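Beta-glucuronidase (Dictyoglomus thermophilum, PDB 6XXW) probably hydrolyses beta-D-glucuronides, releasing glucuronic acid, as a beta-glucuronidase of glycoside hydrolase family 2. Local coordinates at residues A[386-391]-A[428-433]. Numbering follows the deposited sequence.
Sequences KTLEHH and FRRVIE
His-391 and Leu-388 both set CG anti to the backbone N (chi1 -159° and 176°), which sends the imidazole and the isobutyl group across to Val-431, whose CG2 in turn lies anti to its own carbonyl carbon. Val-431 CG2 stands over one face of the His-391 ring in a CH-pi contact, 3.9 Å from its centroid and offset toward the rim. Val-431 CG1 reaches the same face, 3.8 Å from His-391 NE2. Val-431 CG2 also meets Leu-388 CD1 at 3.5 Å, so one methyl serves both neighbours. Leu-388 CD2 rests against the bent chain of Arg-430, 3.9 Å from CD and at the edge of the guanidinium, where the contact passes from buried to exposed. Phe-428 brings CE1 obliquely to His-391 CE1, at 4.1 Å. The segments run nearly parallel, axes 10.3 Å apart at 15°, and belong to helices 385-402 and 422-438, successive outer helices of the TIM barrel that flank strand 408-415. Tyr-427 OH is hydrogen-bonded to His-391 ND1, and Val-413 O of that strand receives a weak hydrogen bond from His-391 NE2. With an alanine at His-391, the Val-431 methyls would probably lose their aromatic face and Tyr-427 OH its ring-nitrogen partner. Dispersion and CH-pi contact thus join the two helices directly, while the buried imidazole meets its polar needs at Tyr-427 and, more weakly, at the barrel strand.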
ATOM      1  N   LYS A 386     -40.126  -7.757  24.514  1.00 22.01           N
ATOM      2  CA  LYS A 386     -40.189  -8.240  23.138  1.00 24.82           C
ATOM      3  C   LYS A 386     -38.816  -8.707  22.654  1.00 22.66           C
ATOM      4  O   LYS A 386     -38.709  -9.753  21.993  1.00 20.24           O
ATOM      5  CB  LYS A 386     -40.740  -7.147  22.214  1.00 24.52           C
ATOM      6  CG  LYS A 386     -42.085  -6.566  22.658  1.00 28.01           C
ATOM      7  CD  LYS A 386     -42.701  -5.635  21.606  1.00 28.44           C
ATOM      8  CE  LYS A 386     -41.840  -4.411  21.316  1.00 34.45           C
ATOM      9  NZ  LYS A 386     -41.668  -3.496  22.488  1.00 42.72           N
ATOM     10  N   THR A 387     -37.759  -7.936  22.960  1.00 20.51           N
ATOM     11  CA  THR A 387     -36.400  -8.360  22.617  1.00 20.98           C
ATOM     12  C   THR A 387     -36.049  -9.664  23.317  1.00 22.04           C
ATOM     13  O   THR A 387     -35.459 -10.570  22.712  1.00 20.34           O
ATOM     14  CB  THR A 387     -35.382  -7.280  23.004  1.00 19.03           C
ATOM     15  OG1 THR A 387     -35.895  -5.979  22.685  1.00 21.23           O
ATOM     16  CG2 THR A 387     -34.073  -7.478  22.257  1.00 20.69           C
ATOM     17  N   LEU A 388     -36.386  -9.768  24.603  1.00 18.61           N
ATOM     18  CA  LEU A 388     -36.096 -10.984  25.354  1.00 20.76           C
ATOM     19  C   LEU A 388     -36.784 -12.187  24.721  1.00 21.66           C
ATOM     20  O   LEU A 388     -36.165 -13.241  24.529  1.00 20.67           O
ATOM     21  CB  LEU A 388     -36.529 -10.806  26.807  1.00 19.87           C
ATOM     22  CG  LEU A 388     -36.376 -12.028  27.708  1.00 23.97           C
ATOM     23  CD1 LEU A 388     -34.900 -12.483  27.729  1.00 17.73           C
ATOM     24  CD2 LEU A 388     -36.903 -11.710  29.117  1.00 24.18           C
ATOM     25  N   GLU A 389     -38.066 -12.034  24.373  1.00 19.34           N
ATOM     26  CA  GLU A 389     -38.798 -13.106  23.706  1.00 23.55           C
ATOM     27  C   GLU A 389     -38.073 -13.577  22.448  1.00 19.81           C
ATOM     28  O   GLU A 389     -37.940 -14.781  22.209  1.00 21.22           O
ATOM     29  CB  GLU A 389     -40.209 -12.626  23.367  1.00 29.61           C
ATOM     30  CG  GLU A 389     -41.185 -13.740  23.040  1.00 42.35           C
ATOM     31  CD  GLU A 389     -41.696 -14.446  24.285  1.00 59.71           C
ATOM     32  OE1 GLU A 389     -41.245 -14.093  25.398  1.00 55.55           O
ATOM     33  OE2 GLU A 389     -42.551 -15.351  24.150  1.00 68.78           O
ATOM     34  N   HIS A 390     -37.597 -12.634  21.626  1.00 23.18           N
ATOM     35  CA  HIS A 390     -36.854 -13.001  20.421  1.00 21.43           C
ATOM     36  C   HIS A 390     -35.550 -13.706  20.773  1.00 21.71           C
ATOM     37  O   HIS A 390     -35.191 -14.718  20.157  1.00 20.59           O
ATOM     38  CB  HIS A 390     -36.574 -11.756  19.573  1.00 20.18           C
ATOM     39  CG  HIS A 390     -35.784 -12.035  18.326  1.00 16.08           C
ATOM     40  ND1 HIS A 390     -36.268 -12.825  17.305  1.00 22.55           N
ATOM     41  CD2 HIS A 390     -34.558 -11.613  17.927  1.00 20.98           C
ATOM     42  CE1 HIS A 390     -35.369 -12.889  16.335  1.00 22.23           C
ATOM     43  NE2 HIS A 390     -34.321 -12.164  16.689  1.00 20.79           N
ATOM     44  N   HIS A 391     -34.825 -13.181  21.764  1.00 17.08           N
ATOM     45  CA  HIS A 391     -33.570 -13.798  22.184  1.00 19.30           C
ATOM     46  C   HIS A 391     -33.786 -15.246  22.621  1.00 19.86           C
ATOM     47  O   HIS A 391     -33.008 -16.141  22.258  1.00 19.63           O
ATOM     48  CB  HIS A 391     -32.964 -12.959  23.307  1.00 18.99           C
ATOM     49  CG  HIS A 391     -31.487 -13.141  23.505  1.00 19.45           C
ATOM     50  ND1 HIS A 391     -30.706 -12.186  24.129  1.00 19.37           N
ATOM     51  CD2 HIS A 391     -30.656 -14.169  23.208  1.00 17.01           C
ATOM     52  CE1 HIS A 391     -29.459 -12.615  24.197  1.00 16.08           C
ATOM     53  NE2 HIS A 391     -29.397 -13.810  23.633  1.00 17.44           N
ATOM     54  N   PHE A 428     -30.679 -11.157  31.391  1.00 19.83           N
ATOM     55  CA  PHE A 428     -29.745 -12.230  31.064  1.00 19.59           C
ATOM     56  C   PHE A 428     -29.916 -13.446  31.970  1.00 18.47           C
ATOM     57  O   PHE A 428     -29.651 -14.572  31.538  1.00 17.80           O
ATOM     58  CB  PHE A 428     -28.316 -11.693  31.102  1.00 18.85           C
ATOM     59  CG  PHE A 428     -27.911 -11.020  29.817  1.00 19.10           C
ATOM     60  CD1 PHE A 428     -27.803 -11.760  28.645  1.00 19.71           C
ATOM     61  CD2 PHE A 428     -27.691  -9.647  29.768  1.00 18.52           C
ATOM     62  CE1 PHE A 428     -27.447 -11.148  27.443  1.00 19.77           C
ATOM     63  CE2 PHE A 428     -27.343  -9.023  28.572  1.00 18.86           C
ATOM     64  CZ  PHE A 428     -27.221  -9.783  27.408  1.00 22.61           C
ATOM     65  N   ARG A 429     -30.364 -13.256  33.214  1.00 19.65           N
ATOM     66  CA  ARG A 429     -30.746 -14.414  34.017  1.00 21.63           C
ATOM     67  C   ARG A 429     -31.717 -15.309  33.254  1.00 15.99           C
ATOM     68  O   ARG A 429     -31.564 -16.535  33.240  1.00 18.63           O
ATOM     69  CB  ARG A 429     -31.368 -13.962  35.340  1.00 20.96           C
ATOM     70  CG  ARG A 429     -30.343 -13.673  36.439  1.00 18.56           C
ATOM     71  CD  ARG A 429     -30.969 -12.890  37.595  1.00 21.39           C
ATOM     72  NE  ARG A 429     -32.055 -13.649  38.209  1.00 24.43           N
ATOM     73  CZ  ARG A 429     -31.981 -14.241  39.398  1.00 28.53           C
ATOM     74  NH1 ARG A 429     -30.870 -14.157  40.117  1.00 23.82           N
ATOM     75  NH2 ARG A 429     -33.021 -14.925  39.864  1.00 24.80           N
ATOM     76  N   ARG A 430     -32.716 -14.712  32.598  1.00 17.22           N
ATOM     77  CA  ARG A 430     -33.690 -15.513  31.862  1.00 18.90           C
ATOM     78  C   ARG A 430     -33.067 -16.158  30.630  1.00 17.76           C
ATOM     79  O   ARG A 430     -33.366 -17.313  30.307  1.00 19.30           O
ATOM     80  CB  ARG A 430     -34.885 -14.650  31.457  1.00 23.36           C
ATOM     81  CG  ARG A 430     -35.648 -14.052  32.642  1.00 30.74           C
ATOM     82  CD  ARG A 430     -37.137 -13.905  32.320  1.00 42.62           C
ATOM     83  NE  ARG A 430     -37.603 -14.928  31.385  1.00 53.73           N
ATOM     84  CZ  ARG A 430     -37.880 -16.188  31.719  1.00 58.25           C
ATOM     85  NH1 ARG A 430     -37.745 -16.595  32.978  1.00 59.04           N
ATOM     86  NH2 ARG A 430     -38.295 -17.043  30.791  1.00 45.46           N
ATOM     87  N   VAL A 431     -32.223 -15.414  29.905  1.00 17.84           N
ATOM     88  CA  VAL A 431     -31.562 -15.983  28.731  1.00 16.12           C
ATOM     89  C   VAL A 431     -30.684 -17.149  29.149  1.00 17.84           C
ATOM     90  O   VAL A 431     -30.724 -18.235  28.551  1.00 19.95           O
ATOM     91  CB  VAL A 431     -30.736 -14.906  28.000  1.00 19.04           C
ATOM     92  CG1 VAL A 431     -29.878 -15.546  26.924  1.00 19.89           C
ATOM     93  CG2 VAL A 431     -31.650 -13.858  27.394  1.00 21.94           C
ATOM     94  N   ILE A 432     -29.872 -16.936  30.186  1.00 17.34           N
ATOM     95  CA  ILE A 432     -28.942 -17.971  30.619  1.00 18.08           C
ATOM     96  C   ILE A 432     -29.697 -19.192  31.135  1.00 21.68           C
ATOM     97  O   ILE A 432     -29.338 -20.339  30.837  1.00 19.59           O
ATOM     98  CB  ILE A 432     -27.990 -17.398  31.679  1.00 17.93           C
ATOM     99  CG1 ILE A 432     -27.065 -16.358  31.020  1.00 23.12           C
ATOM    100  CG2 ILE A 432     -27.221 -18.524  32.370  1.00 17.50           C
ATOM    101  CD1 ILE A 432     -26.270 -15.481  32.002  1.00 16.75           C
ATOM    102  N   GLU A 433     -30.760 -18.967  31.903  1.00 18.56           N
ATOM    103  CA  GLU A 433     -31.532 -20.086  32.436  1.00 22.01           C
ATOM    104  C   GLU A 433     -32.138 -20.922  31.316  1.00 24.56           C
ATOM    105  O   GLU A 433     -32.142 -22.157  31.382  1.00 20.47           O
ATOM    106  CB  GLU A 433     -32.631 -19.568  33.359  1.00 29.16           C
ATOM    107  CG  GLU A 433     -33.409 -20.665  34.054  1.00 28.54           C
ATOM    108  CD  GLU A 433     -34.273 -20.121  35.181  1.00 36.95           C
ATOM    109  OE1 GLU A 433     -33.741 -19.370  36.029  1.00 32.49           O
ATOM    110  OE2 GLU A 433     -35.479 -20.441  35.213  1.00 31.18           O
TER